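Long-range contacts in inositol-1-monophosphatase (Nostoc sp., PDB 5ZHH), which probably hydrolyses inositol monophosphates to myo-inositol and inorganic phosphate, as a metal-dependent phosphatase of the inositol monophosphatase family: residues D79-W84 with L109-P114; Y99-V104 with A191-A196. All blocks are in the same frame, centred on the assembly; numbering follows the deposited sequence.

Contact 1: D79-W84 with L109-P114; sequences DNEYLW and LINGVP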
# COMPACT_ATOMS: atom_id res chain seq x y z
N ASP A 79 24.40 -16.92 -29.01
CA ASP A 79 24.66 -18.27 -28.55
C ASP A 79 25.46 -18.31 -27.26
O ASP A 79 25.90 -19.39 -26.84
CB ASP A 79 25.39 -19.08 -29.64
CG ASP A 79 26.60 -18.35 -30.20
OD1 ASP A 79 27.00 -17.32 -29.62
OD2 ASP A 79 27.16 -18.82 -31.22
N ASN A 80 25.66 -17.15 -26.62
CA ASN A 80 26.33 -17.06 -25.33
C ASN A 80 25.68 -18.00 -24.32
O ASN A 80 24.47 -18.25 -24.37
CB ASN A 80 26.28 -15.61 -24.83
CG ASN A 80 27.17 -15.36 -23.61
OD1 ASN A 80 27.25 -16.16 -22.68
ND2 ASN A 80 27.82 -14.20 -23.61
N GLU A 81 26.49 -18.52 -23.41
CA GLU A 81 25.95 -19.32 -22.32
C GLU A 81 24.89 -18.55 -21.55
O GLU A 81 23.87 -19.12 -21.13
CB GLU A 81 27.07 -19.77 -21.39
CG GLU A 81 26.60 -20.56 -20.19
CD GLU A 81 27.74 -20.95 -19.26
OE1 GLU A 81 28.83 -20.34 -19.36
OE2 GLU A 81 27.54 -21.88 -18.45
N TYR A 82 25.09 -17.25 -21.35
CA TYR A 82 24.17 -16.40 -20.60
C TYR A 82 23.50 -15.41 -21.54
O TYR A 82 24.18 -14.60 -22.18
CB TYR A 82 24.91 -15.67 -19.48
CG TYR A 82 25.53 -16.60 -18.47
CD1 TYR A 82 24.75 -17.34 -17.60
CD2 TYR A 82 26.92 -16.73 -18.38
CE1 TYR A 82 25.31 -18.20 -16.68
CE2 TYR A 82 27.49 -17.58 -17.46
CZ TYR A 82 26.69 -18.31 -16.61
OH TYR A 82 27.25 -19.16 -15.69
N LEU A 83 22.18 -15.47 -21.60
CA LEU A 83 21.39 -14.59 -22.46
C LEU A 83 20.19 -14.10 -21.67
O LEU A 83 19.34 -14.90 -21.28
CB LEU A 83 20.94 -15.31 -23.74
CG LEU A 83 20.11 -14.46 -24.71
CD1 LEU A 83 20.93 -13.29 -25.21
CD2 LEU A 83 19.59 -15.29 -25.88
N TRP A 84 20.13 -12.79 -21.44
CA TRP A 84 19.02 -12.18 -20.72
C TRP A 84 17.92 -11.81 -21.71
O TRP A 84 18.19 -11.17 -22.73
CB TRP A 84 19.47 -10.94 -19.95
CG TRP A 84 20.37 -11.24 -18.79
CD1 TRP A 84 21.73 -11.32 -18.81
CD2 TRP A 84 19.98 -11.47 -17.43
NE1 TRP A 84 22.21 -11.60 -17.56
CE2 TRP A 84 21.16 -11.70 -16.69
CE3 TRP A 84 18.75 -11.52 -16.76
CZ2 TRP A 84 21.15 -11.97 -15.32
CZ3 TRP A 84 18.74 -11.78 -15.40
CH2 TRP A 84 19.93 -12.00 -14.69
N LEU A 109 18.30 -16.91 -19.71
CA LEU A 109 18.48 -18.19 -20.36
C LEU A 109 19.92 -18.65 -20.16
O LEU A 109 20.86 -17.90 -20.46
CB LEU A 109 18.17 -18.11 -21.87
CG LEU A 109 16.77 -17.71 -22.33
CD1 LEU A 109 16.83 -17.16 -23.75
CD2 LEU A 109 15.82 -18.90 -22.26
N ILE A 110 20.09 -19.85 -19.63
CA ILE A 110 21.40 -20.48 -19.51
C ILE A 110 21.44 -21.64 -20.49
O ILE A 110 20.68 -22.61 -20.36
CB ILE A 110 21.69 -20.93 -18.07
CG1 ILE A 110 21.63 -19.71 -17.14
CG2 ILE A 110 23.06 -21.61 -18.00
CD1 ILE A 110 21.88 -20.02 -15.68
N ASN A 111 22.29 -21.51 -21.51
CA ASN A 111 22.34 -22.46 -22.62
C ASN A 111 20.96 -22.63 -23.23
O ASN A 111 20.53 -23.74 -23.57
CB ASN A 111 22.92 -23.80 -22.16
CG ASN A 111 24.36 -23.68 -21.67
OD1 ASN A 111 25.18 -23.00 -22.28
ND2 ASN A 111 24.66 -24.32 -20.55
N GLY A 112 20.25 -21.51 -23.39
CA GLY A 112 18.94 -21.48 -24.01
C GLY A 112 17.79 -21.97 -23.17
O GLY A 112 16.69 -22.16 -23.71
N VAL A 113 17.99 -22.19 -21.86
CA VAL A 113 16.97 -22.72 -20.98
C VAL A 113 16.64 -21.68 -19.93
O VAL A 113 17.55 -21.14 -19.30
CB VAL A 113 17.42 -24.04 -20.29
CG1 VAL A 113 16.31 -24.58 -19.41
CG2 VAL A 113 17.83 -25.06 -21.34
N PRO A 114 15.36 -21.36 -19.71
CA PRO A 114 15.01 -20.39 -18.66
C PRO A 114 15.41 -20.89 -17.27
O PRO A 114 15.02 -21.98 -16.86
CB PRO A 114 13.49 -20.26 -18.79
CG PRO A 114 13.18 -20.72 -20.21
CD PRO A 114 14.19 -21.79 -20.49
O HOH W 1 21.51 -18.94 -23.19
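Strand 82-90 begins antiparallel to the end of strand 103-110, and the backbones of Leu83 and Leu109 satisfy each other. Leu83 N donates to Leu109 O (3.0 Å) and Leu109 N returns a shorter bond to Leu83 O (2.8 Å), both in the plane of the carbonyl. Beyond this pair, Glu81 O takes Asn111 N on a lone pair at 2.9 Å, nearly straight at 165°. Water 1 accepts from Gly112 N (2.9 Å) and can donate to the same Glu81 O, although other acceptors compete for its protons. Tyr82 N turns back to Asn80 OD1 (2.8 Å), closing an Asx turn, while Asn80 ND2 is used by Gln64 O. Beside Tyr82, Ile110 lays CG1 along CD1 of the ring (3.9 Å), and Glu81 CG sits over the ring centre. At Ile110, an alanine would remove CG1, CG2 and CD1, and would probably cost the Tyr82 ring its neighbour on this side and lose the contact with Leu4 of helix 3-25. On the other face, Leu83 CD2 meets Leu109 CD1 at 4.0 Å. Ile110 and Val113 exchange both backbone bonds around Asn111-Gly112, the signature of a two-residue beta hairpin with a type I' turn.

Contact 2: Y99-V104 with A191-A196; sequences YPAFCV and AALDLA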
# COMPACT_ATOMS: atom_id res chain seq x y z
N TYR A 99 -4.57 0.70 -18.22
CA TYR A 99 -5.23 -0.53 -17.79
C TYR A 99 -4.25 -1.27 -16.88
O TYR A 99 -3.11 -1.51 -17.29
CB TYR A 99 -5.62 -1.39 -18.99
CG TYR A 99 -6.58 -2.51 -18.64
CD1 TYR A 99 -7.95 -2.29 -18.59
CD2 TYR A 99 -6.11 -3.80 -18.35
CE1 TYR A 99 -8.84 -3.31 -18.27
CE2 TYR A 99 -6.99 -4.83 -18.02
CZ TYR A 99 -8.34 -4.58 -17.98
OH TYR A 99 -9.22 -5.58 -17.66
N PRO A 100 -4.63 -1.60 -15.66
CA PRO A 100 -3.66 -2.07 -14.65
C PRO A 100 -3.25 -3.53 -14.81
O PRO A 100 -3.59 -4.40 -14.01
CB PRO A 100 -4.41 -1.81 -13.34
CG PRO A 100 -5.85 -1.99 -13.70
CD PRO A 100 -6.01 -1.63 -15.16
N ALA A 101 -2.52 -3.82 -15.90
CA ALA A 101 -1.94 -5.15 -16.12
C ALA A 101 -0.72 -4.96 -17.03
O ALA A 101 -0.78 -5.17 -18.25
CB ALA A 101 -2.93 -6.15 -16.70
N PHE A 102 0.38 -4.52 -16.43
CA PHE A 102 1.64 -4.37 -17.15
C PHE A 102 2.77 -4.58 -16.15
O PHE A 102 2.57 -4.50 -14.93
CB PHE A 102 1.74 -3.00 -17.83
CG PHE A 102 1.52 -1.85 -16.89
CD1 PHE A 102 2.57 -1.35 -16.12
CD2 PHE A 102 0.27 -1.28 -16.76
CE1 PHE A 102 2.36 -0.29 -15.25
CE2 PHE A 102 0.06 -0.23 -15.88
CZ PHE A 102 1.10 0.26 -15.13
N CYS A 103 3.96 -4.87 -16.66
CA CYS A 103 5.05 -5.27 -15.79
C CYS A 103 6.37 -5.16 -16.53
O CYS A 103 6.41 -4.96 -17.75
CB CYS A 103 4.85 -6.71 -15.30
SG CYS A 103 4.89 -7.90 -16.67
N VAL A 104 7.45 -5.28 -15.77
CA VAL A 104 8.80 -5.50 -16.28
C VAL A 104 9.07 -6.99 -16.15
O VAL A 104 8.77 -7.59 -15.11
CB VAL A 104 9.83 -4.68 -15.50
CG1 VAL A 104 11.23 -4.83 -16.11
CG2 VAL A 104 9.42 -3.21 -15.46
N ALA A 191 1.25 -11.12 -21.13
CA ALA A 191 1.63 -12.53 -21.11
C ALA A 191 2.50 -12.86 -19.90
O ALA A 191 2.37 -13.94 -19.31
CB ALA A 191 2.34 -12.90 -22.41
N ALA A 192 3.41 -11.95 -19.52
CA ALA A 192 4.26 -12.22 -18.36
C ALA A 192 3.42 -12.32 -17.09
O ALA A 192 3.61 -13.24 -16.28
CB ALA A 192 5.34 -11.14 -18.21
N LEU A 193 2.48 -11.39 -16.90
CA LEU A 193 1.60 -11.48 -15.74
C LEU A 193 0.69 -12.69 -15.81
O LEU A 193 0.36 -13.26 -14.77
CB LEU A 193 0.77 -10.20 -15.59
CG LEU A 193 1.57 -9.01 -15.03
CD1 LEU A 193 0.72 -7.75 -14.97
CD2 LEU A 193 2.14 -9.36 -13.65
N ASP A 194 0.28 -13.10 -17.01
CA ASP A 194 -0.51 -14.32 -17.12
C ASP A 194 0.27 -15.51 -16.59
O ASP A 194 -0.26 -16.32 -15.82
CB ASP A 194 -0.96 -14.54 -18.56
CG ASP A 194 -1.97 -13.51 -19.03
OD1 ASP A 194 -2.61 -12.87 -18.17
OD2 ASP A 194 -2.16 -13.36 -20.26
N LEU A 195 1.55 -15.63 -16.95
CA LEU A 195 2.38 -16.70 -16.42
C LEU A 195 2.52 -16.60 -14.91
O LEU A 195 2.44 -17.62 -14.20
CB LEU A 195 3.75 -16.66 -17.10
CG LEU A 195 3.71 -17.18 -18.54
CD1 LEU A 195 4.89 -16.65 -19.34
CD2 LEU A 195 3.73 -18.69 -18.52
N ALA A 196 2.74 -15.39 -14.40
CA ALA A 196 2.81 -15.18 -12.96
C ALA A 196 1.51 -15.57 -12.26
O ALA A 196 1.54 -16.06 -11.13
CB ALA A 196 3.15 -13.72 -12.66
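The first turn of helix 191-199 lies against the start of strand 103-110 and the loop leading into it, a buried packing of helix against strand and loop, made by apolar side chains and the loop backbone. Cys103 directs its side chain at the helix. Its SG takes the crowded position between the backbone N and the carbonyl carbon (chi1 63°), where it reaches Ala192 CB at 3.6 Å and Leu193 CG at 3.9 Å. Leu193 spans the join between loop and strand: with CG beside its own backbone N (chi1 -76°) and CD1 extended, it lays CD1 on the backbone of Phe102, 3.6 Å from Phe102 N, while CD2 lies 4.1 Å from Cys103 CB. Ala192 N at the helix start donates to OD2 of Asp90, the last acidic residue of the Asp-Pro-Leu-Asp-Gly-Thr motif that binds metal in relatives; the helix end would probably favour the charged form of this carboxylate. Phe102 turns away from the helix to meet Tyr95 edge-to-face, and Tyr99 O lies in plane at the edge of its ring. The same Tyr99 O accepts from Ala101 N (2.8 Å) across an inverse gamma turn centred on Pro100. Here the loop reaches the second subunit, where Tyr99 packs on Val203 and Pro100 on Arg202 of that chain.

Strand 103-110 joins the two contacts: contact 2 uses its first residues and contact 1 its last. Their centres are 23 Å apart and their nearest atoms about 9 Å, so they do not touch. Along the chain the segments alternate, 79-84, 99-104, 109-114 and 191-196. Contact 1 lies at the surface, whereas contact 2 is buried near the centre of the chain. The shared sheet is sandwiched by helices: helix 3-25 packs on Val104 and Ile110, while Cys103 faces helix 191-199 and Leu109 meets helix 213-225. Strand 82-90 runs from contact 1 toward Asp90, linking a peripheral hairpin with the probable metal site beside contact 2.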